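Local coordinates for protein serpin-12 (Manduca sexta, PDB 6CJ7) that belongs to the serpin family of serine protease inhibitors and controls the prophenoloxidase activation system in larval hemolymph, at residues 52-57 with 300-305; 59-64 with 292-297. All blocks are in the same frame, centred on the assembly; numbering follows the deposited sequence.

Contact 1 of 2, residues 52-57 with 300-305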
loop_
_atom_site.group_PDB
_atom_site.type_symbol
_atom_site.label_atom_id
_atom_site.label_comp_id
_atom_site.label_asym_id
_atom_site.label_seq_id
_atom_site.Cartn_x
_atom_site.Cartn_y
_atom_site.Cartn_z
ATOM N N GLN A 52 -10.848 7.814 -14.929
ATOM C CA GLN A 52 -10.658 7.960 -16.371
ATOM C C GLN A 52 -11.884 7.526 -17.162
ATOM O O GLN A 52 -12.010 7.881 -18.340
ATOM C CB GLN A 52 -9.445 7.138 -16.816
ATOM C CG GLN A 52 -8.115 7.405 -16.093
ATOM C CD GLN A 52 -7.704 8.880 -16.064
ATOM O OE1 GLN A 52 -7.290 9.396 -14.999
ATOM N NE2 GLN A 52 -7.806 9.550 -17.190
ATOM N N GLY A 53 -12.791 6.767 -16.551
ATOM C CA GLY A 53 -14.039 6.408 -17.189
ATOM C C GLY A 53 -15.280 6.996 -16.560
ATOM O O GLY A 53 -16.392 6.612 -16.953
ATOM N N ALA A 54 -15.141 7.932 -15.623
ATOM C CA ALA A 54 -16.244 8.430 -14.818
ATOM C C ALA A 54 -16.877 9.681 -15.421
ATOM O O ALA A 54 -16.237 10.449 -16.155
ATOM C CB ALA A 54 -15.775 8.751 -13.400
ATOM N N ALA A 55 -18.153 9.879 -15.097
ATOM C CA ALA A 55 -18.889 11.065 -15.499
ATOM C C ALA A 55 -19.792 11.534 -14.367
ATOM O O ALA A 55 -20.013 10.827 -13.375
ATOM C CB ALA A 55 -19.726 10.802 -16.759
ATOM N N GLY A 56 -20.338 12.739 -14.543
ATOM C CA GLY A 56 -21.414 13.200 -13.683
ATOM C C GLY A 56 -21.058 13.155 -12.215
ATOM O O GLY A 56 -19.951 13.527 -11.808
ATOM N N ASN A 57 -22.007 12.682 -11.400
ATOM C CA ASN A 57 -21.795 12.678 -9.955
ATOM C C ASN A 57 -20.672 11.733 -9.538
ATOM O O ASN A 57 -19.979 11.998 -8.549
ATOM C CB ASN A 57 -23.087 12.305 -9.225
ATOM C CG ASN A 57 -22.904 12.254 -7.716
ATOM O OD1 ASN A 57 -23.107 11.211 -7.086
ATOM N ND2 ASN A 57 -22.500 13.377 -7.128
ATOM N N ALA A 300 -23.955 4.363 -10.674
ATOM C CA ALA A 300 -22.580 4.671 -11.046
ATOM C C ALA A 300 -22.501 5.113 -12.495
ATOM O O ALA A 300 -23.101 4.493 -13.378
ATOM C CB ALA A 300 -21.683 3.454 -10.836
ATOM N N GLU A 301 -21.744 6.177 -12.732
ATOM C CA GLU A 301 -21.580 6.768 -14.063
ATOM C C GLU A 301 -20.173 6.435 -14.539
ATOM O O GLU A 301 -19.240 7.226 -14.391
ATOM C CB GLU A 301 -21.824 8.271 -14.025
ATOM C CG GLU A 301 -23.258 8.631 -13.733
ATOM C CD GLU A 301 -24.159 8.327 -14.921
ATOM O OE1 GLU A 301 -23.679 8.382 -16.072
ATOM O OE2 GLU A 301 -25.349 8.029 -14.710
ATOM N N LEU A 302 -20.029 5.236 -15.109
ATOM C CA LEU A 302 -18.760 4.715 -15.604
ATOM C C LEU A 302 -18.898 4.284 -17.057
ATOM O O LEU A 302 -18.271 3.315 -17.495
ATOM C CB LEU A 302 -18.272 3.556 -14.727
ATOM C CG LEU A 302 -17.988 3.951 -13.283
ATOM C CD1 LEU A 302 -17.935 2.718 -12.366
ATOM C CD2 LEU A 302 -16.676 4.773 -13.211
ATOM N N TYR A 303 -19.726 5.003 -17.821
ATOM C CA TYR A 303 -20.012 4.603 -19.192
ATOM C C TYR A 303 -18.786 4.681 -20.092
ATOM O O TYR A 303 -18.732 3.981 -21.110
ATOM C CB TYR A 303 -21.144 5.472 -19.752
ATOM C CG TYR A 303 -21.745 4.921 -21.015
ATOM C CD1 TYR A 303 -22.633 3.852 -20.964
ATOM C CD2 TYR A 303 -21.425 5.460 -22.264
ATOM C CE1 TYR A 303 -23.192 3.328 -22.116
ATOM C CE2 TYR A 303 -21.973 4.935 -23.421
ATOM C CZ TYR A 303 -22.850 3.874 -23.343
ATOM O OH TYR A 303 -23.400 3.348 -24.487
ATOM N N ASN A 304 -17.800 5.503 -19.755
ATOM C CA ASN A 304 -16.590 5.581 -20.563
ATOM C C ASN A 304 -15.552 4.549 -20.144
ATOM O O ASN A 304 -14.416 4.585 -20.638
ATOM C CB ASN A 304 -15.984 6.976 -20.517
ATOM C CG ASN A 304 -16.783 7.985 -21.302
ATOM O OD1 ASN A 304 -16.898 9.139 -20.887
ATOM N ND2 ASN A 304 -17.334 7.571 -22.433
ATOM N N LEU A 305 -15.912 3.648 -19.228
ATOM C CA LEU A 305 -15.151 2.441 -18.950
ATOM C C LEU A 305 -15.689 1.254 -19.749
ATOM O O LEU A 305 -14.908 0.482 -20.318
ATOM C CB LEU A 305 -15.189 2.167 -17.445
ATOM C CG LEU A 305 -14.369 1.025 -16.861
ATOM C CD1 LEU A 305 -14.174 1.261 -15.369
ATOM C CD2 LEU A 305 -15.065 -0.312 -17.080
HETATM O O HOH W 1 -12.311 6.430 -21.361
HETATM O O HOH W 2 -18.391 7.939 -17.978
HETATM O O HOH W 3 -14.709 9.607 -18.700
#
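Ala-55 and Glu-301 are joined through their backbones: Ala-55 N donates to Glu-301 O at 3.0 Å. The same oxygen lies 3.3 Å from Ala-54 CA in a CA-H...O contact. Glu-301 lays its aliphatic part, not its carboxylate, against Ala-55. Its CB sits 3.2 Å from Ala-55 O; chi1 of -68° sets CG beside the backbone N, and there it too lies near Ala-55 O. Leu-302 starts out pointing away, but CG too lies beside the N, and the CD2 branch comes back to touch Ala-54, 4.1 Å from its CB. Asn-304 packs CB on Gly-53, 3.6 Å from Gly-53 O, while a water within bonding distance of Asn-304 OD1 and Ala-54 O may link them. Gly-53 has to be small, since a CB there would run into Leu-305 CB. Its carbonyl takes a weak bond from Asn-304 N at 3.3 Å and a second from a water, 2.6 Å from Gly-53 O; that water in turn accepts from Asn-304 N. The contact ties the turn leading into helix 56-66 to the loop before strand 306-307 in the serpin fold. With main-chain atoms making the direct polar bonds, it depends more on backbone course and small residues than on paired charges.

Contact 2 of 2, residues 59-64 with 292-297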
loop_
_atom_site.group_PDB
_atom_site.type_symbol
_atom_site.label_atom_id
_atom_site.label_comp_id
_atom_site.label_asym_id
_atom_site.label_seq_id
_atom_site.Cartn_x
_atom_site.Cartn_y
_atom_site.Cartn_z
ATOM N N LEU A 59 -17.867 11.083 -11.272
ATOM C CA LEU A 59 -16.634 11.817 -11.526
ATOM C C LEU A 59 -16.402 12.880 -10.461
ATOM O O LEU A 59 -15.271 13.072 -9.998
ATOM C CB LEU A 59 -16.699 12.446 -12.919
ATOM C CG LEU A 59 -15.551 13.356 -13.385
ATOM C CD1 LEU A 59 -14.215 12.580 -13.439
ATOM C CD2 LEU A 59 -15.896 13.953 -14.734
ATOM N N ASP A 60 -17.469 13.574 -10.056
ATOM C CA ASP A 60 -17.364 14.616 -9.039
ATOM C C ASP A 60 -16.868 14.036 -7.715
ATOM O O ASP A 60 -15.939 14.574 -7.099
ATOM C CB ASP A 60 -18.727 15.301 -8.862
ATOM C CG ASP A 60 -18.741 16.296 -7.706
ATOM O OD1 ASP A 60 -18.091 17.356 -7.813
ATOM O OD2 ASP A 60 -19.416 16.025 -6.689
ATOM N N GLU A 61 -17.465 12.916 -7.280
ATOM C CA GLU A 61 -17.043 12.261 -6.043
ATOM C C GLU A 61 -15.579 11.861 -6.098
ATOM O O GLU A 61 -14.833 12.068 -5.133
ATOM C CB GLU A 61 -17.908 11.023 -5.770
ATOM C CG GLU A 61 -19.283 11.340 -5.194
ATOM C CD GLU A 61 -20.034 10.114 -4.660
ATOM O OE1 GLU A 61 -19.582 8.967 -4.869
ATOM O OE2 GLU A 61 -21.096 10.306 -4.026
ATOM N N ILE A 62 -15.159 11.241 -7.203
ATOM C CA ILE A 62 -13.779 10.762 -7.283
ATOM C C ILE A 62 -12.807 11.932 -7.328
ATOM O O ILE A 62 -11.756 11.911 -6.672
ATOM C CB ILE A 62 -13.606 9.844 -8.499
ATOM C CG1 ILE A 62 -14.438 8.578 -8.321
ATOM C CG2 ILE A 62 -12.126 9.487 -8.705
ATOM C CD1 ILE A 62 -14.507 7.733 -9.592
ATOM N N THR A 63 -13.134 12.967 -8.104
ATOM C CA THR A 63 -12.248 14.124 -8.201
ATOM C C THR A 63 -12.074 14.803 -6.847
ATOM O O THR A 63 -10.952 15.170 -6.462
ATOM C CB THR A 63 -12.803 15.086 -9.250
ATOM O OG1 THR A 63 -12.800 14.417 -10.515
ATOM C CG2 THR A 63 -11.945 16.328 -9.329
ATOM N N ARG A 64 -13.165 14.931 -6.084
ATOM C CA ARG A 64 -13.072 15.510 -4.751
ATOM C C ARG A 64 -12.214 14.649 -3.837
ATOM O O ARG A 64 -11.447 15.171 -3.020
ATOM C CB ARG A 64 -14.468 15.687 -4.153
ATOM C CG ARG A 64 -15.295 16.740 -4.870
ATOM C CD ARG A 64 -16.723 16.725 -4.387
ATOM N NE ARG A 64 -17.485 17.812 -4.982
ATOM C CZ ARG A 64 -17.687 18.970 -4.377
ATOM N NH1 ARG A 64 -17.192 19.172 -3.156
ATOM N NH2 ARG A 64 -18.397 19.912 -4.986
ATOM N N VAL A 292 -16.946 8.061 -1.860
ATOM C CA VAL A 292 -17.001 7.604 -3.246
ATOM C C VAL A 292 -18.003 6.464 -3.374
ATOM O O VAL A 292 -17.838 5.568 -4.209
ATOM C CB VAL A 292 -15.610 7.188 -3.766
ATOM C CG1 VAL A 292 -14.680 8.398 -3.828
ATOM C CG2 VAL A 292 -14.998 6.112 -2.896
ATOM N N SER A 293 -19.070 6.506 -2.569
ATOM C CA SER A 293 -20.034 5.412 -2.562
ATOM C C SER A 293 -20.727 5.213 -3.909
ATOM O O SER A 293 -21.210 4.108 -4.183
ATOM C CB SER A 293 -21.074 5.649 -1.459
ATOM O OG SER A 293 -21.856 6.798 -1.736
ATOM N N SER A 294 -20.779 6.242 -4.765
ATOM C CA SER A 294 -21.515 6.109 -6.020
ATOM C C SER A 294 -20.964 4.991 -6.897
ATOM O O SER A 294 -21.723 4.402 -7.680
ATOM C CB SER A 294 -21.512 7.430 -6.798
ATOM O OG SER A 294 -20.198 7.784 -7.167
ATOM N N ILE A 295 -19.668 4.675 -6.785
ATOM C CA ILE A 295 -19.073 3.707 -7.705
ATOM C C ILE A 295 -19.652 2.312 -7.540
ATOM O O ILE A 295 -19.547 1.499 -8.465
ATOM C CB ILE A 295 -17.535 3.623 -7.588
ATOM C CG1 ILE A 295 -17.124 2.984 -6.257
ATOM C CG2 ILE A 295 -16.872 4.995 -7.781
ATOM C CD1 ILE A 295 -15.613 2.881 -6.113
ATOM N N PHE A 296 -20.246 1.994 -6.374
ATOM C CA PHE A 296 -20.823 0.675 -6.139
ATOM C C PHE A 296 -22.306 0.600 -6.480
ATOM O O PHE A 296 -22.852 -0.506 -6.520
ATOM C CB PHE A 296 -20.619 0.258 -4.672
ATOM C CG PHE A 296 -19.174 0.234 -4.245
ATOM C CD1 PHE A 296 -18.339 -0.790 -4.654
ATOM C CD2 PHE A 296 -18.649 1.251 -3.460
ATOM C CE1 PHE A 296 -17.004 -0.814 -4.280
ATOM C CE2 PHE A 296 -17.313 1.243 -3.089
ATOM C CZ PHE A 296 -16.491 0.214 -3.501
ATOM N N THR A 297 -22.957 1.736 -6.741
ATOM C CA THR A 297 -24.401 1.788 -6.936
ATOM C C THR A 297 -24.764 1.548 -8.395
ATOM O O THR A 297 -23.951 1.724 -9.304
ATOM C CB THR A 297 -24.978 3.141 -6.493
ATOM O OG1 THR A 297 -24.623 4.156 -7.440
ATOM C CG2 THR A 297 -24.443 3.529 -5.118
HETATM O O HOH W 4 -20.136 8.760 -1.095
#
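The chi1 of Glu-61 (-78°) sets CG beside the backbone N, and the chain then runs extended from CG toward Ser-294, whose own chi1 of 63° puts OG between its N and carbonyl carbon. As a result OE1 receives two protons from one residue. Ser-294 N reaches Glu-61 OE1 at 3.0 Å on the syn lone pair, in a fairly straight bond; Ser-294 OG donates to Glu-61 OE1 at 2.7 Å from well above the carboxylate plane, 62° out of it. This double grip should restrain rotation of the carboxylate. The other oxygen, OE2, has a weak bond from a water that accepts from Ser-293 N. In this part of the serpin fold helix 56-66 packs on the short 3-10 turn 293-296, which follows helix 284-289. An alanine in place of Glu-61 would probably leave Ser-294 N without its acceptor and the hydroxyl with just its weak bond to Thr-58, less firmly fixed. Deeper in, Ile-62 and Ile-295 cross at about a right angle, Ile-62 CD1 touching Ile-295 CG2 at 4.0 Å. Val-292 sends CG1 against the helix backbone, 3.9 Å from Glu-61 O, and its side chain also meets Leu-287 of helix 284-289.

How the contacts relate
Both contacts use helix 56-66: contact 1 holds the turn that leads into it, contact 2 its body. Their centres are about 9 Å apart, and they meet directly. Ala-300 CB packs 3.3 Å from Ser-294 O, while Ala-54 CB lies 3.7 Å from Leu-59 CA. Thr-58, between the two helix-side segments, bridges them as well: Thr-58 OG1 hydrogen-bonds with Glu-301 N and weakly with Ser-294 OG. Along the chain, 59-64 and 292-297 fall between the ends of contact 1, so one helix and its lead-in are fastened twice to the same run of chain after helix 284-289. Both are structural packing on the same side of the chain's centre, their own centres about 25 and 21 Å from it.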